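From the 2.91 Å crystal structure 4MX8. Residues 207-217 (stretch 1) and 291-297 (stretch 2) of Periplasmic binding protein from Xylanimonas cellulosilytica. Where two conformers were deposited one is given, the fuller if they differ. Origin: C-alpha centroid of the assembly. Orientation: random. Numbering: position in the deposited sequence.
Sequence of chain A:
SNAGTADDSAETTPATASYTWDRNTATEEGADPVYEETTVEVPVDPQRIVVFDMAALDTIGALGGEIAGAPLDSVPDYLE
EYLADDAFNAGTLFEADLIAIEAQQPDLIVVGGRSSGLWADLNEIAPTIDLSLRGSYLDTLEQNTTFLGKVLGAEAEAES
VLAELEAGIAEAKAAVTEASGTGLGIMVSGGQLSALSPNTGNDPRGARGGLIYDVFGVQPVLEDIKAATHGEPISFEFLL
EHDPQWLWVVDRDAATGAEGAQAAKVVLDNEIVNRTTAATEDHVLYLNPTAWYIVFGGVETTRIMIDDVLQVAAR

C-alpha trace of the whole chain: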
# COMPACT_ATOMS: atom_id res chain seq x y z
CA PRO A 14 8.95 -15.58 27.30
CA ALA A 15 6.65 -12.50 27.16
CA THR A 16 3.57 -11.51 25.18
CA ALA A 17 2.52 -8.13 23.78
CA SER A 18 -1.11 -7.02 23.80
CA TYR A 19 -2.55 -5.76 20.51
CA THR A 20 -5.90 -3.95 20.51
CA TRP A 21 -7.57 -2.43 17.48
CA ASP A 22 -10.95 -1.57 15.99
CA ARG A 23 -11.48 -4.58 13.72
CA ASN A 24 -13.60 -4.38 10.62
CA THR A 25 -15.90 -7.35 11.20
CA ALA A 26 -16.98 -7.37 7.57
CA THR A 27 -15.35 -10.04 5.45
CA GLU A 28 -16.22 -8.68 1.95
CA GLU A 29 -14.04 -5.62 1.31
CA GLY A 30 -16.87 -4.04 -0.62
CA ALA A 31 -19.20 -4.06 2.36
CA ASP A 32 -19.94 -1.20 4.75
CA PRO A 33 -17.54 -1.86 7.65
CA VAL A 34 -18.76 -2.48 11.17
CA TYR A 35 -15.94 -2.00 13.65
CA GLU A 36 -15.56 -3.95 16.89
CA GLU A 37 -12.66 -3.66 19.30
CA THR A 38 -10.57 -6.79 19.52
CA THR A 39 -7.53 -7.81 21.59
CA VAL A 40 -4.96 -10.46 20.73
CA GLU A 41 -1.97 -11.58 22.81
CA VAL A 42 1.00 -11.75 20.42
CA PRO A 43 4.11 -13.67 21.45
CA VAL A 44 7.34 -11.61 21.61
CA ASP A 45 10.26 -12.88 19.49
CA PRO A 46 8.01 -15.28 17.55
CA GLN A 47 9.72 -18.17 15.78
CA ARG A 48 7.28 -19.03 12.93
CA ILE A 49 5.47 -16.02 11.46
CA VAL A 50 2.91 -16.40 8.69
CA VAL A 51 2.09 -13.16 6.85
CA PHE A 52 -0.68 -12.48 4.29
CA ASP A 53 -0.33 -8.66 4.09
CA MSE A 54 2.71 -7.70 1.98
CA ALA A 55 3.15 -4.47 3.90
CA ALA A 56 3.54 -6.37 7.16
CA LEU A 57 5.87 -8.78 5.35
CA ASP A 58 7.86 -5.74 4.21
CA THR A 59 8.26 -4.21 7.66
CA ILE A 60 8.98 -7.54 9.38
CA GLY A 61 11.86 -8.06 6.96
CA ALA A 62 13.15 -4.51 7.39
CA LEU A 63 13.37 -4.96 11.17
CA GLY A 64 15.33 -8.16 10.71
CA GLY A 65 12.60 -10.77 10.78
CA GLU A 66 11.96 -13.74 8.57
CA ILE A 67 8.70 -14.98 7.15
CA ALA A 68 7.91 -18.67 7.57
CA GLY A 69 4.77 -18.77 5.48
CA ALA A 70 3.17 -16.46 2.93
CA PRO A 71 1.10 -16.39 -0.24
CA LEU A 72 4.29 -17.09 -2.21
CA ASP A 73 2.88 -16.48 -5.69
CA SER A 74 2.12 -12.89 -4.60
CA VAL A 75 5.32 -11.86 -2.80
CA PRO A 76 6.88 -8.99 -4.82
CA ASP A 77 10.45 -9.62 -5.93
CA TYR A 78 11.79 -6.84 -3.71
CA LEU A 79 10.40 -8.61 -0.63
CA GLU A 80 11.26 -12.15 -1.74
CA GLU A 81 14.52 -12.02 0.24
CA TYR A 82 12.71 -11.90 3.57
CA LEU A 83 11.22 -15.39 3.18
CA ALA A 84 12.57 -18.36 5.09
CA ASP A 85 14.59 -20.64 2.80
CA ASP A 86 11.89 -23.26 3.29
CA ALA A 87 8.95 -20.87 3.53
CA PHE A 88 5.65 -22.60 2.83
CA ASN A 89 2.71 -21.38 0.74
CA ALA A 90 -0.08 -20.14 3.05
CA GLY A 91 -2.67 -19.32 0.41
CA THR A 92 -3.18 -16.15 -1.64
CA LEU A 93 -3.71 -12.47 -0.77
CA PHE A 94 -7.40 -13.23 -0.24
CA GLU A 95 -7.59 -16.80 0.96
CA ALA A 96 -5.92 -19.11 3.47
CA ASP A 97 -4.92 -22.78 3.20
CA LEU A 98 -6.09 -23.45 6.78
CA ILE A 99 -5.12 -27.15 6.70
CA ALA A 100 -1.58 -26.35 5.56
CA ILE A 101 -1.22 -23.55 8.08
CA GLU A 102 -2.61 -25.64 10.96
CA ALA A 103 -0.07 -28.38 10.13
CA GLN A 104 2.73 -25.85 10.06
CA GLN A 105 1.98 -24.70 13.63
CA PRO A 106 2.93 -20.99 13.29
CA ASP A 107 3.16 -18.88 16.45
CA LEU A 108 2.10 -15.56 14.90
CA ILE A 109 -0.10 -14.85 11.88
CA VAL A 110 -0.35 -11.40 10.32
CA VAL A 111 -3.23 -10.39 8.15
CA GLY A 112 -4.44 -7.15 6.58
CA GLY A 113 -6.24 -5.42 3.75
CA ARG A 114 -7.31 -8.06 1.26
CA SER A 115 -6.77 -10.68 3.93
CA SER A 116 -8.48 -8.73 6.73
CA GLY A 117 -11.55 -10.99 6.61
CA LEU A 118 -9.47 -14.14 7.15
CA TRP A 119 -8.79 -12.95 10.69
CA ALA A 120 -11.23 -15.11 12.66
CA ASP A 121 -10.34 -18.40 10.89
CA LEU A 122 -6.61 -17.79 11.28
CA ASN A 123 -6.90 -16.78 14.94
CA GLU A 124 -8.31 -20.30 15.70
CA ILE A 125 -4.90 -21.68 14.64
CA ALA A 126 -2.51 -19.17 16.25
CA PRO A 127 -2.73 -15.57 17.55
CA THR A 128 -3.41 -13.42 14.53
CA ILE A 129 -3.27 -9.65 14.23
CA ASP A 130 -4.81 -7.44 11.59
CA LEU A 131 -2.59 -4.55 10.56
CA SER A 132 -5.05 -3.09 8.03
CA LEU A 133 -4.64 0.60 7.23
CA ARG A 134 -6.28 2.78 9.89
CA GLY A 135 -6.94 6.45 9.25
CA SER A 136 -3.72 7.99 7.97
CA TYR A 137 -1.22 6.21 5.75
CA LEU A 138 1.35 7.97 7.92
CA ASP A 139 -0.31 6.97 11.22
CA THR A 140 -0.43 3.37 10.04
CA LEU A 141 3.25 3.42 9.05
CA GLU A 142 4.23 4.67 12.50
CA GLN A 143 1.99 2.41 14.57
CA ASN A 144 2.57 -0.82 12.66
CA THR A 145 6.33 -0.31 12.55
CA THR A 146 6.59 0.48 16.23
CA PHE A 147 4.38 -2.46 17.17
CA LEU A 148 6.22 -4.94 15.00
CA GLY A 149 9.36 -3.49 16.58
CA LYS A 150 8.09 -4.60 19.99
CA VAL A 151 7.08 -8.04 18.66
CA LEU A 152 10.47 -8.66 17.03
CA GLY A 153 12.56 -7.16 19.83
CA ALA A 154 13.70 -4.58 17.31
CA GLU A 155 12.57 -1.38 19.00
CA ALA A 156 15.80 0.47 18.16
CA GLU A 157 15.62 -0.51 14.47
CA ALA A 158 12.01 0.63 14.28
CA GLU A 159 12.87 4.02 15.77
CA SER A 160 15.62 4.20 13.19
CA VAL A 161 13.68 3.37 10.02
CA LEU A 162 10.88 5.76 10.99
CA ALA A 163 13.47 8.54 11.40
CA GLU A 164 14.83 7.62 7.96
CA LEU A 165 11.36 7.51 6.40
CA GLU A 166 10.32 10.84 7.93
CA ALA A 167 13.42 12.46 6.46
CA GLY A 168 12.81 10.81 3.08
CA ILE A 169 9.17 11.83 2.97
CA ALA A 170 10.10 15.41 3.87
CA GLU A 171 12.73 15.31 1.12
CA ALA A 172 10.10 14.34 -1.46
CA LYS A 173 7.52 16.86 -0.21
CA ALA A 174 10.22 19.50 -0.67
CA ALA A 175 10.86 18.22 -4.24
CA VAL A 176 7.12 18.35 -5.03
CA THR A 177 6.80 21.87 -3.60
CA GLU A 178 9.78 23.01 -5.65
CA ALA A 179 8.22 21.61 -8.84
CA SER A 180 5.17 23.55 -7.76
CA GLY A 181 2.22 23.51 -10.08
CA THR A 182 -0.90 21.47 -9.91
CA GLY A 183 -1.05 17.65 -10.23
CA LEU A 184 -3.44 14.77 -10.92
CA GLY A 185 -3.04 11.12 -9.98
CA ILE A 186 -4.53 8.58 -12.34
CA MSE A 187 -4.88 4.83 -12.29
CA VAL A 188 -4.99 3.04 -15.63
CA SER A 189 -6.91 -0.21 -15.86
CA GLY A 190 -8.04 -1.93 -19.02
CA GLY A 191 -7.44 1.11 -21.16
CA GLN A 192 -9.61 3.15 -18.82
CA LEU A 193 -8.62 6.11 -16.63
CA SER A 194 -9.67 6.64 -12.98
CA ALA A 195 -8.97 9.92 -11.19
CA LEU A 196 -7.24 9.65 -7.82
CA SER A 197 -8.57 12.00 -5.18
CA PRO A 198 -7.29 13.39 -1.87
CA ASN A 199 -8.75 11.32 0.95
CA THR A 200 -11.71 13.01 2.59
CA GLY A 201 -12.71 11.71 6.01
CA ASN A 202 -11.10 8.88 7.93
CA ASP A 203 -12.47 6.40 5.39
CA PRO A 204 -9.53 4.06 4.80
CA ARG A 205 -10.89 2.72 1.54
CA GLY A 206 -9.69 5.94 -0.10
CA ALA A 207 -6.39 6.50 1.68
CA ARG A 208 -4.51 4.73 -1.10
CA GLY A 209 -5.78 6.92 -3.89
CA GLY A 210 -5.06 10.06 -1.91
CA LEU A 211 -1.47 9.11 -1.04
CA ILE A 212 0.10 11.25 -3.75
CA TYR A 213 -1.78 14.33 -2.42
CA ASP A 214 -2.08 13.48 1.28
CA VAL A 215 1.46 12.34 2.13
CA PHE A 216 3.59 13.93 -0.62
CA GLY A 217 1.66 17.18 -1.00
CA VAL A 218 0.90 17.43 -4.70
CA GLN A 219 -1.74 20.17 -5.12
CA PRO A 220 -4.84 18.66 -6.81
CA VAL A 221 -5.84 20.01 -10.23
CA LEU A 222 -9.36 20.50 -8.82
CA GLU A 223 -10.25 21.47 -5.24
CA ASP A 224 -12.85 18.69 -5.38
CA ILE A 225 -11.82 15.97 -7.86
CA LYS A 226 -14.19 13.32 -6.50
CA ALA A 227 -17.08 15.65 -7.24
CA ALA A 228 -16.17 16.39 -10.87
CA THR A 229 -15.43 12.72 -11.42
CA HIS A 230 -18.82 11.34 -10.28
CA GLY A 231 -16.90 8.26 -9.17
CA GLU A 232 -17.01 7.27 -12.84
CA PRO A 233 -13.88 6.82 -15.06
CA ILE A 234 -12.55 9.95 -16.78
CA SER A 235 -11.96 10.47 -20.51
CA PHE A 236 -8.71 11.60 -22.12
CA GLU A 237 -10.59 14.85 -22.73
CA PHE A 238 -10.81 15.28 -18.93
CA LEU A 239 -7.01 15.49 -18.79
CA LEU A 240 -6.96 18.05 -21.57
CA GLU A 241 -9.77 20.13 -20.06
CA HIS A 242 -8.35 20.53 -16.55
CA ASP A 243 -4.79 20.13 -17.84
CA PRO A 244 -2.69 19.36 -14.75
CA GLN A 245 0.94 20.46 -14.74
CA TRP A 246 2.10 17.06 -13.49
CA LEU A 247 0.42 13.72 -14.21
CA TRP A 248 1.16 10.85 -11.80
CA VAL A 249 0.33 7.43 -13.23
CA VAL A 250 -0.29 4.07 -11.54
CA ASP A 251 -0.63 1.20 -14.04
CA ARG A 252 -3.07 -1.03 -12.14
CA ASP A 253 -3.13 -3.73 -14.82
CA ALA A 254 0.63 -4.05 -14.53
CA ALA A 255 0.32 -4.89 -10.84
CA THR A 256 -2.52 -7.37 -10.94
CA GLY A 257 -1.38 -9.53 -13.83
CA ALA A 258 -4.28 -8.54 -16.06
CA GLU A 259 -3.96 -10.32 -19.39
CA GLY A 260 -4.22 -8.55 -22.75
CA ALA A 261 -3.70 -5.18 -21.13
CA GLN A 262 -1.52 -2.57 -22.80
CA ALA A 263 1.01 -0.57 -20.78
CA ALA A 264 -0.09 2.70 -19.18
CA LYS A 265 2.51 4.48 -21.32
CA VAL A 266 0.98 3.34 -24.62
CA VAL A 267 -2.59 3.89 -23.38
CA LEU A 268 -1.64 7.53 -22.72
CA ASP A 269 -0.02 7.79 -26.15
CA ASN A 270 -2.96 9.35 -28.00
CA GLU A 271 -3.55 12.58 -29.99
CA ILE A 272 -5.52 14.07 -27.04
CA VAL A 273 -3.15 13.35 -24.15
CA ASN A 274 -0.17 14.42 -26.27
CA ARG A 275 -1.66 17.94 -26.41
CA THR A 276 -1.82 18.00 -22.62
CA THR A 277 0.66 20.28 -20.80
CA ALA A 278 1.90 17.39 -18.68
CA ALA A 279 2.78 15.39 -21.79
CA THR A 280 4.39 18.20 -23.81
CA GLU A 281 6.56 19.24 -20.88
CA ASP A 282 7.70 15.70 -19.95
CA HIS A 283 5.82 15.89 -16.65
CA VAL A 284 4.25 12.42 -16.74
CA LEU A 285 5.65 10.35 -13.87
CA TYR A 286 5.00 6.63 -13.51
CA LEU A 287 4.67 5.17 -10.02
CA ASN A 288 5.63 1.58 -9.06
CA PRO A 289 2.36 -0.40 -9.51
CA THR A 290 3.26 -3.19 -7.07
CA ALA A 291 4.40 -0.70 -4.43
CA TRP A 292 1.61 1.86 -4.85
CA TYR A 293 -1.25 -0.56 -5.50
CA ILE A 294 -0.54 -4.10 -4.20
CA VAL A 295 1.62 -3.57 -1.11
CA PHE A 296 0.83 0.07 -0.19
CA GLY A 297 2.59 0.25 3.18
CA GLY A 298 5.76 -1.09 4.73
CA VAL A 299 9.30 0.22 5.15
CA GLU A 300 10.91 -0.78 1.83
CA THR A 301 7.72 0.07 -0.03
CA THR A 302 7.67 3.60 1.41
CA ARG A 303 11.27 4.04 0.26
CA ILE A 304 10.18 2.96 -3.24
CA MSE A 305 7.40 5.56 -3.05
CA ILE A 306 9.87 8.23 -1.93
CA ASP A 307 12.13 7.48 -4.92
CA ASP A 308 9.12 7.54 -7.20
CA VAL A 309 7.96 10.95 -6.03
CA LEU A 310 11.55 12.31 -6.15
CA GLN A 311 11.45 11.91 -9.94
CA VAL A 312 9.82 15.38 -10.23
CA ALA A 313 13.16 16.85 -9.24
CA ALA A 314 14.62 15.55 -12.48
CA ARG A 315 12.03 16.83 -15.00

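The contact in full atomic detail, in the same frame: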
# COMPACT_ATOMS: atom_id res chain seq x y z
N ALA A 207 -7.70 6.01 1.25
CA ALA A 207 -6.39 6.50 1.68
C ALA A 207 -5.35 6.26 0.60
O ALA A 207 -4.46 7.09 0.37
CB ALA A 207 -5.98 5.81 2.95
N ARG A 208 -5.47 5.12 -0.07
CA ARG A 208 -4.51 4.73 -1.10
C ARG A 208 -4.50 5.66 -2.29
O ARG A 208 -3.45 6.05 -2.78
CB ARG A 208 -4.78 3.31 -1.57
CG ARG A 208 -3.70 2.77 -2.46
CD ARG A 208 -3.98 1.35 -2.83
NE ARG A 208 -5.22 1.23 -3.59
CZ ARG A 208 -5.90 0.10 -3.69
NH1 ARG A 208 -5.46 -0.99 -3.07
NH2 ARG A 208 -7.03 0.06 -4.39
N GLY A 209 -5.69 6.01 -2.76
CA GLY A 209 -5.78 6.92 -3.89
C GLY A 209 -5.19 8.26 -3.53
O GLY A 209 -4.47 8.84 -4.33
N GLY A 210 -5.47 8.72 -2.33
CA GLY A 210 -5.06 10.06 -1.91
C GLY A 210 -3.60 10.23 -1.55
O GLY A 210 -3.15 11.35 -1.35
N LEU A 211 -2.87 9.12 -1.47
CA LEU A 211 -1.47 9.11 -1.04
C LEU A 211 -0.60 10.21 -1.67
O LEU A 211 0.09 10.96 -0.98
CB LEU A 211 -0.86 7.75 -1.37
CG LEU A 211 -0.07 7.01 -0.31
CD1 LEU A 211 -0.90 6.87 0.93
CD2 LEU A 211 0.26 5.66 -0.88
N ILE A 212 -0.66 10.28 -2.99
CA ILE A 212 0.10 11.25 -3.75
C ILE A 212 -0.18 12.71 -3.29
O ILE A 212 0.71 13.56 -3.30
CB ILE A 212 -0.17 11.00 -5.27
CG1 ILE A 212 1.14 10.80 -6.02
CG2 ILE A 212 -1.10 12.03 -5.90
CD1 ILE A 212 2.03 12.01 -6.03
N TYR A 213 -1.41 12.99 -2.86
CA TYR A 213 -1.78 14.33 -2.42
C TYR A 213 -1.61 14.47 -0.92
O TYR A 213 -1.21 15.53 -0.44
CB TYR A 213 -3.26 14.64 -2.74
CG TYR A 213 -3.74 14.30 -4.13
CD1 TYR A 213 -3.48 15.14 -5.20
CD2 TYR A 213 -4.47 13.15 -4.37
CE1 TYR A 213 -3.92 14.82 -6.47
CE2 TYR A 213 -4.91 12.82 -5.64
CZ TYR A 213 -4.63 13.67 -6.68
OH TYR A 213 -5.07 13.35 -7.95
N ASP A 214 -1.94 13.42 -0.18
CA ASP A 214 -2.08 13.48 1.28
C ASP A 214 -0.76 13.40 2.05
O ASP A 214 -0.55 14.10 3.04
CB ASP A 214 -3.01 12.37 1.76
CG ASP A 214 -4.44 12.53 1.25
OD1 ASP A 214 -4.89 13.69 1.05
OD2 ASP A 214 -5.11 11.49 1.06
N VAL A 215 0.13 12.53 1.57
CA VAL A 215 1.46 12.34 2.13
C VAL A 215 2.52 13.24 1.45
O VAL A 215 3.30 13.91 2.12
CB VAL A 215 1.88 10.88 1.94
CG1 VAL A 215 3.37 10.68 2.28
CG2 VAL A 215 0.99 9.97 2.75
N PHE A 216 2.54 13.23 0.12
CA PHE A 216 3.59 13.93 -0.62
C PHE A 216 3.27 15.38 -1.03
O PHE A 216 4.15 16.13 -1.43
CB PHE A 216 4.03 13.09 -1.82
CG PHE A 216 4.64 11.79 -1.41
CD1 PHE A 216 5.95 11.73 -0.95
CD2 PHE A 216 3.90 10.62 -1.43
CE1 PHE A 216 6.50 10.52 -0.55
CE2 PHE A 216 4.45 9.42 -1.04
CZ PHE A 216 5.75 9.36 -0.61
N GLY A 217 2.01 15.78 -0.90
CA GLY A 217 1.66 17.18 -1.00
C GLY A 217 1.46 17.78 -2.38
O GLY A 217 1.46 19.00 -2.52
N ALA A 291 4.29 -1.47 -5.67
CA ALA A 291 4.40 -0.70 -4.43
C ALA A 291 3.14 0.15 -4.16
O ALA A 291 2.52 0.01 -3.11
CB ALA A 291 5.64 0.16 -4.41
N TRP A 292 2.74 0.99 -5.10
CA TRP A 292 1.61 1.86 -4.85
C TRP A 292 0.24 1.18 -4.83
O TRP A 292 -0.69 1.72 -4.24
CB TRP A 292 1.59 3.01 -5.84
CG TRP A 292 2.74 3.95 -5.72
CD1 TRP A 292 4.01 3.75 -6.18
CD2 TRP A 292 2.73 5.25 -5.12
NE1 TRP A 292 4.78 4.85 -5.90
CE2 TRP A 292 4.03 5.78 -5.24
CE3 TRP A 292 1.74 6.02 -4.48
CZ2 TRP A 292 4.37 7.05 -4.77
CZ3 TRP A 292 2.08 7.27 -4.01
CH2 TRP A 292 3.39 7.78 -4.16
N TYR A 293 0.08 0.03 -5.45
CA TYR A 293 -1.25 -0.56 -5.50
C TYR A 293 -1.40 -1.90 -4.77
O TYR A 293 -2.43 -2.14 -4.14
CB TYR A 293 -1.71 -0.69 -6.94
CG TYR A 293 -3.06 -1.35 -7.08
CD1 TYR A 293 -4.22 -0.62 -7.01
CD2 TYR A 293 -3.17 -2.72 -7.29
CE1 TYR A 293 -5.44 -1.22 -7.14
CE2 TYR A 293 -4.40 -3.32 -7.41
CZ TYR A 293 -5.52 -2.56 -7.34
OH TYR A 293 -6.76 -3.15 -7.48
N ILE A 294 -0.41 -2.78 -4.85
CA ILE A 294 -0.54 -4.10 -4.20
C ILE A 294 -0.14 -4.07 -2.73
O ILE A 294 -0.92 -4.44 -1.86
CB ILE A 294 0.28 -5.20 -4.92
CG1 ILE A 294 -0.31 -5.46 -6.30
CG2 ILE A 294 0.31 -6.45 -4.09
CD1 ILE A 294 -1.68 -6.05 -6.26
N VAL A 295 1.08 -3.62 -2.47
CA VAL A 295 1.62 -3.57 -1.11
C VAL A 295 1.07 -2.41 -0.29
O VAL A 295 0.44 -2.63 0.77
CB VAL A 295 3.14 -3.46 -1.14
CG1 VAL A 295 3.68 -3.48 0.26
CG2 VAL A 295 3.73 -4.59 -1.97
N PHE A 296 1.26 -1.20 -0.80
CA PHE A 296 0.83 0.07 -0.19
C PHE A 296 1.01 0.19 1.34
O PHE A 296 0.06 0.30 2.10
CB PHE A 296 -0.56 0.54 -0.68
CG PHE A 296 -1.73 -0.23 -0.10
CD1 PHE A 296 -2.04 -1.52 -0.53
CD2 PHE A 296 -2.55 0.35 0.85
CE1 PHE A 296 -3.12 -2.21 0.00
CE2 PHE A 296 -3.63 -0.34 1.38
CZ PHE A 296 -3.92 -1.62 0.96
N GLY A 297 2.27 0.20 1.77
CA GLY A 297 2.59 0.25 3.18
C GLY A 297 3.86 -0.55 3.38
O GLY A 297 4.24 -1.32 2.51

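Two residues carry most of this contact, Arg-208 on the first stretch and Trp-292 on the second. The two helices run roughly antiparallel, at 152°, and their axes come no closer than 10.3 Å. Side chains make the contact across this distance, with the backbone of Trp-292 and Tyr-293 also reached by Arg-208. Together the stretches bury 379 Å², and no clear hydrogen bond crosses between them.

Arg-208 points its CA-to-CB bond toward the second stretch. Its chi1 and chi2 are both t and chi3 is p, and the chain runs past Trp-292 O and Phe-296 to Tyr-293. The aliphatic part is used first. Arg-208 CD lies over the face of the Phe-296 ring, 4.1 Å from the ring centroid, as a CH-pi contact. Arg-208 CD also sits 3.6 Å from Trp-292 O. The guanidinium continues to Tyr-293, where Arg-208 NH2 is 3.4 Å from Tyr-293 CE1 and the two flat groups meet over their faces. Arg-208 NH1 is 3.4 Å from Tyr-293 O. The charge lies too far from Phe-296 for more than a weak cation-pi attraction, with Arg-208 CZ 5.2 Å from the ring centroid. Arginine suits this place because it combines a long apolar stem with a flat, polar end.

The CA-to-CB bond of Trp-292 points sideways to the first stretch, but the end of the side chain comes nearer. The six-membered ring meets three apolar side chains. Leu-211 CD2 is 3.9 Å from Trp-292 CE3, and Ile-212 CG1 is 4.2 Å from Trp-292 CZ3. Phe-216 CE2 is 3.7 Å from Trp-292 CH2, with the two ring planes at 47°. All four residues are buried, and the broad indole is large enough to touch all three partners. Its polar atom, NE1, is hydrogen-bonded elsewhere in the structure.

Phe-296 follows the helix with positive phi, and its CA-to-CB bond points toward Arg-208's stretch.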